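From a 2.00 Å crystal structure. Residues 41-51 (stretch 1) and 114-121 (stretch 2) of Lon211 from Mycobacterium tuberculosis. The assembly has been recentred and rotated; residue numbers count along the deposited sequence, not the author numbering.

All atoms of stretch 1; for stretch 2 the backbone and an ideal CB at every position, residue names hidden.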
# COMPACT_ATOMS: atom_id res chain seq x y z
N ARG B 41 -10.86 12.58 22.45
CA ARG B 41 -11.88 11.57 22.71
C ARG B 41 -12.60 11.15 21.44
O ARG B 41 -13.04 10.00 21.33
CB ARG B 41 -12.89 12.10 23.74
CG ARG B 41 -13.78 11.03 24.33
CD ARG B 41 -14.87 11.62 25.21
NE ARG B 41 -14.33 12.32 26.37
CZ ARG B 41 -14.17 11.76 27.57
NH1 ARG B 41 -14.51 10.50 27.77
NH2 ARG B 41 -13.67 12.48 28.57
N ALA B 42 -12.74 12.06 20.47
CA ALA B 42 -13.38 11.70 19.21
C ALA B 42 -12.50 10.75 18.40
O ALA B 42 -13.01 9.87 17.71
CB ALA B 42 -13.70 12.96 18.40
N ALA B 43 -11.18 10.93 18.47
CA ALA B 43 -10.28 10.02 17.77
C ALA B 43 -10.35 8.62 18.35
O ALA B 43 -10.32 7.63 17.60
CB ALA B 43 -8.84 10.55 17.83
N ILE B 44 -10.45 8.50 19.68
CA ILE B 44 -10.53 7.19 20.30
C ILE B 44 -11.86 6.52 19.97
O ILE B 44 -11.92 5.31 19.72
CB ILE B 44 -10.32 7.31 21.83
CG1 ILE B 44 -8.93 7.87 22.12
CG2 ILE B 44 -10.52 5.97 22.51
CD1 ILE B 44 -8.61 7.98 23.59
N GLU B 45 -12.95 7.30 19.95
CA GLU B 45 -14.26 6.72 19.65
C GLU B 45 -14.37 6.35 18.18
O GLU B 45 -15.00 5.35 17.83
CB GLU B 45 -15.37 7.69 20.06
CG GLU B 45 -15.59 7.76 21.56
CD GLU B 45 -15.85 6.39 22.17
OE1 GLU B 45 -16.61 5.61 21.56
OE2 GLU B 45 -15.28 6.10 23.24
N ALA B 46 -13.78 7.16 17.29
CA ALA B 46 -13.71 6.78 15.89
C ALA B 46 -12.88 5.52 15.71
O ALA B 46 -13.18 4.68 14.85
CB ALA B 46 -13.14 7.92 15.05
N ALA B 47 -11.82 5.37 16.50
CA ALA B 47 -11.01 4.16 16.43
C ALA B 47 -11.78 2.96 16.97
O ALA B 47 -11.67 1.85 16.42
CB ALA B 47 -9.71 4.35 17.21
N ARG B 48 -12.56 3.15 18.03
CA ARG B 48 -13.34 2.04 18.58
C ARG B 48 -14.39 1.57 17.59
O ARG B 48 -14.54 0.37 17.35
CB ARG B 48 -14.00 2.47 19.89
CG ARG B 48 -14.51 1.30 20.72
CD ARG B 48 -15.48 1.76 21.80
NE ARG B 48 -15.03 2.99 22.45
CZ ARG B 48 -14.11 3.03 23.42
NH1 ARG B 48 -13.54 1.91 23.84
NH2 ARG B 48 -13.77 4.20 23.95
N ALA B 49 -15.12 2.51 16.98
CA ALA B 49 -16.14 2.15 16.00
C ALA B 49 -15.53 1.43 14.80
O ALA B 49 -16.11 0.46 14.30
CB ALA B 49 -16.89 3.40 15.55
N ALA B 50 -14.38 1.92 14.34
CA ALA B 50 -13.69 1.30 13.19
C ALA B 50 -13.19 -0.09 13.60
O ALA B 50 -12.84 -0.88 12.71
CB ALA B 50 -12.56 2.17 12.72
N ALA B 51 -13.15 -0.35 14.91
CA ALA B 51 -12.70 -1.64 15.46
C ALA B 51 -13.92 -2.48 15.86
O ALA B 51 -13.71 -3.53 16.50
CB ALA B 51 -11.79 -1.40 16.64
N UNK B 114 -13.86 8.27 7.30
CA UNK B 114 -14.07 7.19 8.24
C UNK B 114 -15.18 7.50 9.22
O UNK B 114 -15.73 8.61 9.25
CB UNK B 114 -12.77 6.89 9.00
N UNK B 115 -15.53 6.53 10.06
CA UNK B 115 -16.60 6.74 11.04
C UNK B 115 -16.17 7.73 12.12
O UNK B 115 -15.00 8.09 12.26
CB UNK B 115 -17.01 5.41 11.68
N UNK B 116 -17.17 8.19 12.88
CA UNK B 116 -16.92 9.13 13.96
C UNK B 116 -16.67 10.54 13.46
O UNK B 116 -16.74 10.85 12.26
CB UNK B 116 -15.73 8.66 14.79
N UNK B 117 -16.36 11.42 14.41
CA UNK B 117 -16.12 12.83 14.13
C UNK B 117 -14.64 13.16 14.01
O UNK B 117 -14.29 14.34 13.93
CB UNK B 117 -16.75 13.69 15.23
N UNK B 118 -13.77 12.15 13.99
CA UNK B 118 -12.34 12.37 13.93
C UNK B 118 -11.86 12.56 12.50
O UNK B 118 -12.54 12.19 11.54
CB UNK B 118 -11.60 11.20 14.58
N UNK B 119 -10.68 13.14 12.37
CA UNK B 119 -10.04 13.30 11.07
C UNK B 119 -9.30 12.03 10.69
O UNK B 119 -8.51 11.50 11.49
CB UNK B 119 -9.08 14.49 11.08
N UNK B 120 -9.54 11.54 9.48
CA UNK B 120 -8.93 10.31 8.99
C UNK B 120 -7.91 10.63 7.91
O UNK B 120 -8.14 11.49 7.06
CB UNK B 120 -9.99 9.35 8.45
N UNK B 121 -6.77 9.93 7.96
CA UNK B 121 -5.72 10.07 6.96
C UNK B 121 -5.24 8.67 6.57
O UNK B 121 -5.38 7.71 7.32
CB UNK B 121 -4.57 10.93 7.49

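Stretch 1 is helical for most of its length, and the side it turns to stretch 2 carries alanines: Ala 42, Ala 46, Ala 49 and Ala 50. This face offers methyl groups and backbone carbonyls, with no charge. Arg 48 NH2 and Glu 45 OE2 form a salt bridge at 2.5 Å with each other, not with stretch 2.

Position 114 has an extended backbone, with phi -173° and psi 175°. Its ideal CB points toward the helix but finds nothing of it within 5.5 Å. Stretch 1 sets no limit here, but the nearly fully extended backbone favours glycine. The deposited residue is Gly 114, which makes no contact with the helix; an ideal CB at 114 would lie 2.3 Å from CE2 of the residue at 120, a clash.

Position 115 points toward the helix. Its ideal CB lies 4.4 Å from Ala 49 CB, with Ala 50 close by. A modest apolar side chain would suit the spot, and phi of -69° also allows proline. The residue is Pro 115. Its ring packs along the alanines, with CB 4.4 Å from Ala 49 CB and CG 4.1 Å from Ala 50 CB. Its carbonyl O lies 3.4 Å from Ala 46 CB.

Position 116 is the most restricted by the helix. An ideal CB here would sit 2.7 Å from Ala 46 CB, which is a clash. Phi is 76°, and a positive value by itself favours glycine. Both arguments lead to Gly 116. Without a side chain, the backbone comes close to the helix, and Gly 116 CA lies 4.1 Å from Ala 46 CB.

Position 117 points sideways. Its ideal CB is 4.5 Å from Ala 42 CB, a loose contact that several small or polar residues could make. Ala 117 is found, and its methyl adds a light apolar touch. Its backbone does more: water 1 accepts from Ala 117 N at 2.9 Å and donates to Ala 42 O at 2.8 Å, bridging the two stretches.

Position 118 points straight at the helix. Its ideal CB is 3.6 Å from Ala 43 CA and 3.7 Å from both Ala 46 CB and Ala 42 O. So close a fit favours a small residue such as alanine, or serine or glycine. Ala 118 is deposited. Its CB packs on Ala 46 CB at 3.7 Å and lies 4.3 Å from Ala 43 CB. Its backbone N is buried here without a partner in the model.

Position 119 points away, so stretch 1 sets no preference. It is Leu 119, which makes no contact.

Position 120 lies in a strand and points sideways. Its ideal CB has no helix atom within 5.5 Å, so only a long side chain could return to the alanines; a large aromatic or a long aliphatic would serve. Trp 120 does so with chi1 in m. Its ring edge meets the helix, with CH2 3.5 Å from Ala 50 CB and CZ2 3.8 Å from Ala 46 CB. Trp 120 NE1 donates to Pro 115 O at 2.8 Å, tying the ring to its own stretch.

Position 121 continues the strand, out of reach of the helix. Many residues would suit; it is Val 121.

Stretch 2, residues 114-121: GPGAALWV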
# COMPACT_ATOMS: atom_id res chain seq x y z
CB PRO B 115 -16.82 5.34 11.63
CG PRO B 115 -15.52 4.64 11.43
CD PRO B 115 -14.97 5.16 10.13
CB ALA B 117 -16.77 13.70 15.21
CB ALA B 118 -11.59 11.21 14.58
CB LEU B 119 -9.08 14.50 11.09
CG LEU B 119 -8.14 14.66 9.89
CD1 LEU B 119 -8.92 14.80 8.59
CD2 LEU B 119 -7.22 15.85 10.10
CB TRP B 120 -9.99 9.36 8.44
CG TRP B 120 -10.91 8.80 9.49
CD1 TRP B 120 -12.00 9.41 10.03
CD2 TRP B 120 -10.81 7.51 10.11
NE1 TRP B 120 -12.59 8.59 10.96
CE2 TRP B 120 -11.88 7.42 11.03
CE3 TRP B 120 -9.93 6.44 9.99
CZ2 TRP B 120 -12.08 6.29 11.82
CZ3 TRP B 120 -10.13 5.32 10.77
CH2 TRP B 120 -11.20 5.25 11.67
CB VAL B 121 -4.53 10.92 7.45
CG1 VAL B 121 -4.98 12.32 7.83
CG2 VAL B 121 -3.83 10.23 8.61
O HOH W 1 -15.63 10.08 16.86
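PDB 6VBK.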